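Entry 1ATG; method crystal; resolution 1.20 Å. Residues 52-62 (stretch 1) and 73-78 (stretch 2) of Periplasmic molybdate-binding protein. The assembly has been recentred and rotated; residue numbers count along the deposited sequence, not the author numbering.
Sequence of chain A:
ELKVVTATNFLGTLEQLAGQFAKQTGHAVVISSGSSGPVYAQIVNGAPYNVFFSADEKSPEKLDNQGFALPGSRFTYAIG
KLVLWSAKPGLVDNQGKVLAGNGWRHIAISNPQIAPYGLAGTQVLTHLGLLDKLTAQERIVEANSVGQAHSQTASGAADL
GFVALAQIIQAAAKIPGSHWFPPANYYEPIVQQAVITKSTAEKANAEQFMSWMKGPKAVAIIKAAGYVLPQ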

# COMPACT_ATOMS: atom_id res chain seq x y z
N PHE A 52 -1.06 11.46 7.45
CA PHE A 52 -0.60 10.08 7.33
C PHE A 52 -1.61 9.28 6.51
O PHE A 52 -2.77 9.20 6.86
CB PHE A 52 -0.43 9.45 8.71
CG PHE A 52 -0.20 7.97 8.80
CD1 PHE A 52 0.59 7.26 7.91
CD2 PHE A 52 -0.78 7.28 9.84
CE1 PHE A 52 0.77 5.89 8.07
CE2 PHE A 52 -0.60 5.91 10.01
CZ PHE A 52 0.19 5.22 9.11
N PHE A 53 -1.09 8.64 5.45
CA PHE A 53 -1.82 7.68 4.64
C PHE A 53 -1.34 6.27 5.03
O PHE A 53 -0.20 5.91 4.74
CB PHE A 53 -1.57 7.89 3.15
CG PHE A 53 -2.19 9.15 2.62
CD1 PHE A 53 -3.53 9.23 2.32
CD2 PHE A 53 -1.40 10.27 2.42
CE1 PHE A 53 -4.10 10.39 1.84
CE2 PHE A 53 -1.95 11.45 1.93
CZ PHE A 53 -3.31 11.50 1.64
N SER A 54 -2.21 5.53 5.70
CA SER A 54 -1.83 4.16 6.06
C SER A 54 -2.26 3.17 4.99
O SER A 54 -3.15 3.52 4.16
CB SER A 54 -2.50 3.79 7.38
OG SER A 54 -1.99 2.54 7.83
N ALA A 55 -1.78 1.93 5.03
CA ALA A 55 -2.28 0.88 4.16
C ALA A 55 -3.36 0.07 4.87
O ALA A 55 -3.83 -0.92 4.31
CB ALA A 55 -1.16 -0.06 3.72
N ASP A 56 -3.79 0.49 6.06
CA ASP A 56 -4.84 -0.19 6.80
C ASP A 56 -5.71 0.84 7.53
O ASP A 56 -5.57 2.05 7.39
CB ASP A 56 -4.27 -1.21 7.78
CG ASP A 56 -3.48 -0.65 8.94
OD1 ASP A 56 -3.42 0.56 9.19
OD2 ASP A 56 -2.83 -1.51 9.63
N GLU A 57 -6.65 0.32 8.28
CA GLU A 57 -7.53 1.07 9.15
C GLU A 57 -6.99 1.05 10.58
O GLU A 57 -7.14 2.02 11.32
CB GLU A 57 -8.94 0.48 9.21
CG GLU A 57 -9.61 0.25 7.88
CD GLU A 57 -11.11 0.05 8.03
OE1 GLU A 57 -11.81 1.09 8.13
OE2 GLU A 57 -11.56 -1.10 8.07
N LYS A 58 -6.34 -0.04 10.97
CA LYS A 58 -5.85 -0.21 12.33
C LYS A 58 -4.95 0.91 12.81
O LYS A 58 -5.21 1.43 13.92
CB LYS A 58 -5.12 -1.55 12.46
CG LYS A 58 -4.56 -1.86 13.85
CD LYS A 58 -3.70 -3.11 13.83
CE LYS A 58 -2.30 -2.83 13.31
NZ LYS A 58 -1.43 -4.03 13.39
N SER A 59 -3.93 1.30 12.06
CA SER A 59 -3.02 2.34 12.55
C SER A 59 -3.73 3.67 12.70
O SER A 59 -3.67 4.25 13.80
CB SER A 59 -1.71 2.41 11.79
OG SER A 59 -0.86 1.34 12.23
N PRO A 60 -4.45 4.17 11.71
CA PRO A 60 -5.23 5.39 11.86
C PRO A 60 -6.21 5.29 13.02
O PRO A 60 -6.36 6.27 13.78
CB PRO A 60 -5.94 5.53 10.51
CG PRO A 60 -4.95 4.92 9.57
CD PRO A 60 -4.49 3.67 10.31
N GLU A 61 -6.91 4.19 13.21
CA GLU A 61 -7.85 4.01 14.32
C GLU A 61 -7.14 4.10 15.66
O GLU A 61 -7.62 4.81 16.57
CB GLU A 61 -8.57 2.67 14.22
CG GLU A 61 -9.63 2.60 13.14
CD GLU A 61 -10.12 1.20 12.84
OE1 GLU A 61 -9.51 0.22 13.30
OE2 GLU A 61 -11.13 1.08 12.11
N LYS A 62 -5.98 3.46 15.81
CA LYS A 62 -5.21 3.55 17.05
C LYS A 62 -4.75 4.96 17.32
O LYS A 62 -4.86 5.44 18.47
CB LYS A 62 -4.01 2.60 17.00
CG LYS A 62 -4.39 1.13 17.12
CD LYS A 62 -3.28 0.20 16.68
CE LYS A 62 -2.13 0.13 17.67
NZ LYS A 62 -0.96 -0.58 17.09
N SER A 73 -10.97 13.54 11.36
CA SER A 73 -10.23 13.56 10.11
C SER A 73 -10.02 12.19 9.48
O SER A 73 -9.64 12.15 8.30
CB SER A 73 -8.84 14.18 10.30
OG SER A 73 -7.99 13.34 11.06
N ARG A 74 -10.28 11.12 10.20
CA ARG A 74 -10.05 9.79 9.63
C ARG A 74 -11.04 9.39 8.56
O ARG A 74 -12.26 9.49 8.75
CB ARG A 74 -10.11 8.79 10.79
CG ARG A 74 -9.67 7.39 10.35
CD ARG A 74 -9.31 6.58 11.60
NE ARG A 74 -10.41 6.58 12.55
CZ ARG A 74 -11.45 5.76 12.43
NH1 ARG A 74 -11.54 4.88 11.45
NH2 ARG A 74 -12.43 5.81 13.34
N PHE A 75 -10.54 8.88 7.43
CA PHE A 75 -11.42 8.42 6.36
C PHE A 75 -10.69 7.42 5.47
O PHE A 75 -9.47 7.32 5.48
CB PHE A 75 -11.96 9.60 5.55
CG PHE A 75 -11.02 10.17 4.53
CD1 PHE A 75 -9.96 10.97 4.90
CD2 PHE A 75 -11.18 9.90 3.17
CE1 PHE A 75 -9.10 11.50 3.95
CE2 PHE A 75 -10.33 10.41 2.22
CZ PHE A 75 -9.29 11.22 2.61
N THR A 76 -11.50 6.65 4.76
CA THR A 76 -10.96 5.68 3.80
C THR A 76 -10.67 6.39 2.49
O THR A 76 -11.62 6.82 1.81
CB THR A 76 -11.94 4.52 3.58
OG1 THR A 76 -12.09 3.89 4.86
CG2 THR A 76 -11.42 3.53 2.57
N TYR A 77 -9.41 6.52 2.11
CA TYR A 77 -9.03 7.22 0.89
C TYR A 77 -8.85 6.30 -0.30
O TYR A 77 -8.84 6.78 -1.45
CB TYR A 77 -7.75 8.05 1.11
CG TYR A 77 -6.51 7.22 1.31
CD1 TYR A 77 -6.16 6.75 2.57
CD2 TYR A 77 -5.67 6.90 0.26
CE1 TYR A 77 -5.03 5.96 2.76
CE2 TYR A 77 -4.54 6.11 0.43
CZ TYR A 77 -4.24 5.65 1.68
OH TYR A 77 -3.12 4.87 1.84
N ALA A 78 -8.73 5.00 -0.07
CA ALA A 78 -8.50 4.06 -1.17
C ALA A 78 -8.65 2.66 -0.63
O ALA A 78 -8.42 2.41 0.57
CB ALA A 78 -7.09 4.26 -1.72

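The first stretch leaves a strand at F52 and F53, crosses a loop, and enters a helix that includes residues 58 to 62 and runs on beyond them. The second ends in a strand that continues past A78. No backbone hydrogen bond joins the two. Their CA atoms stay well apart, 8.1 Å between F53 CA and Y77 CA, 7.9 Å between E57 CA and T76 CA, and 6.9 Å between P60 CA and R74 CA, so side chains must fill the gap. The pairing runs in opposite senses: as the first stretch advances from F53 to P60, its neighbours step back from Y77 to R74.

Within the first stretch, the turn into the helix is organised by D56. Its OD1 accepts a capping bond from S59 N, at 3.0 Å and with an N-H...O angle of 164°, and the same OD1 accepts a hydrogen bond from S54 OG at 2.8 Å. Aspartate suits this place because its short carboxylate can reach forward to the amide of S59 near the start of the helix, where no preceding carbonyl is available to it. Regular helical bonding then appears in E61 N to E57 O and K62 N to K58 O, both 2.9 Å.

The buried end of the contact is built around Y77, whose CA-to-CB bond points toward the first stretch. With chi1 at 69° (p), its ring offers one face to F53. F53, with chi1 at -69° (m), turns its edge to that face: the centroids lie 4.7 Å apart, the planes meet at 73°, and F53 CD1 comes within 3.6 Å of Y77 CE1. In such an edge-to-face pair, the slightly positive ring hydrogens of one residue meet the electron-rich face of the other. Tyrosine adds something phenylalanine cannot, a hydroxyl at the far end of the ring. Y77 OH donates a hydrogen bond to S54 O at 2.7 Å, meeting the needs of a buried carbonyl just after the strand residues, while the rest of the ring packs as a hydrocarbon.

At the other end, the CA-to-CB bond of R74 also points toward the first stretch, and its long side chain lies against the helix. Its aliphatic portion packs on P60, with R74 CD 3.7 Å from P60 CB; proline is at ease in this first turn, where its lack of an amide hydrogen costs no helical bond, and its compact ring offers an apolar surface. Farther out, E61 CG lies over one face of the guanidinium, 3.4 Å from R74 NH1. The charges attract as well, but E61 OE2 and R74 NH1 form a long salt bridge of 3.9 Å, with the oxygen well out of the guanidinium plane, so no N-H points at it. Arginine suits this more exposed margin by combining apolar length with a charged tip.

Altogether the two stretches bury 348 Å², with R74 and Y77 covered most.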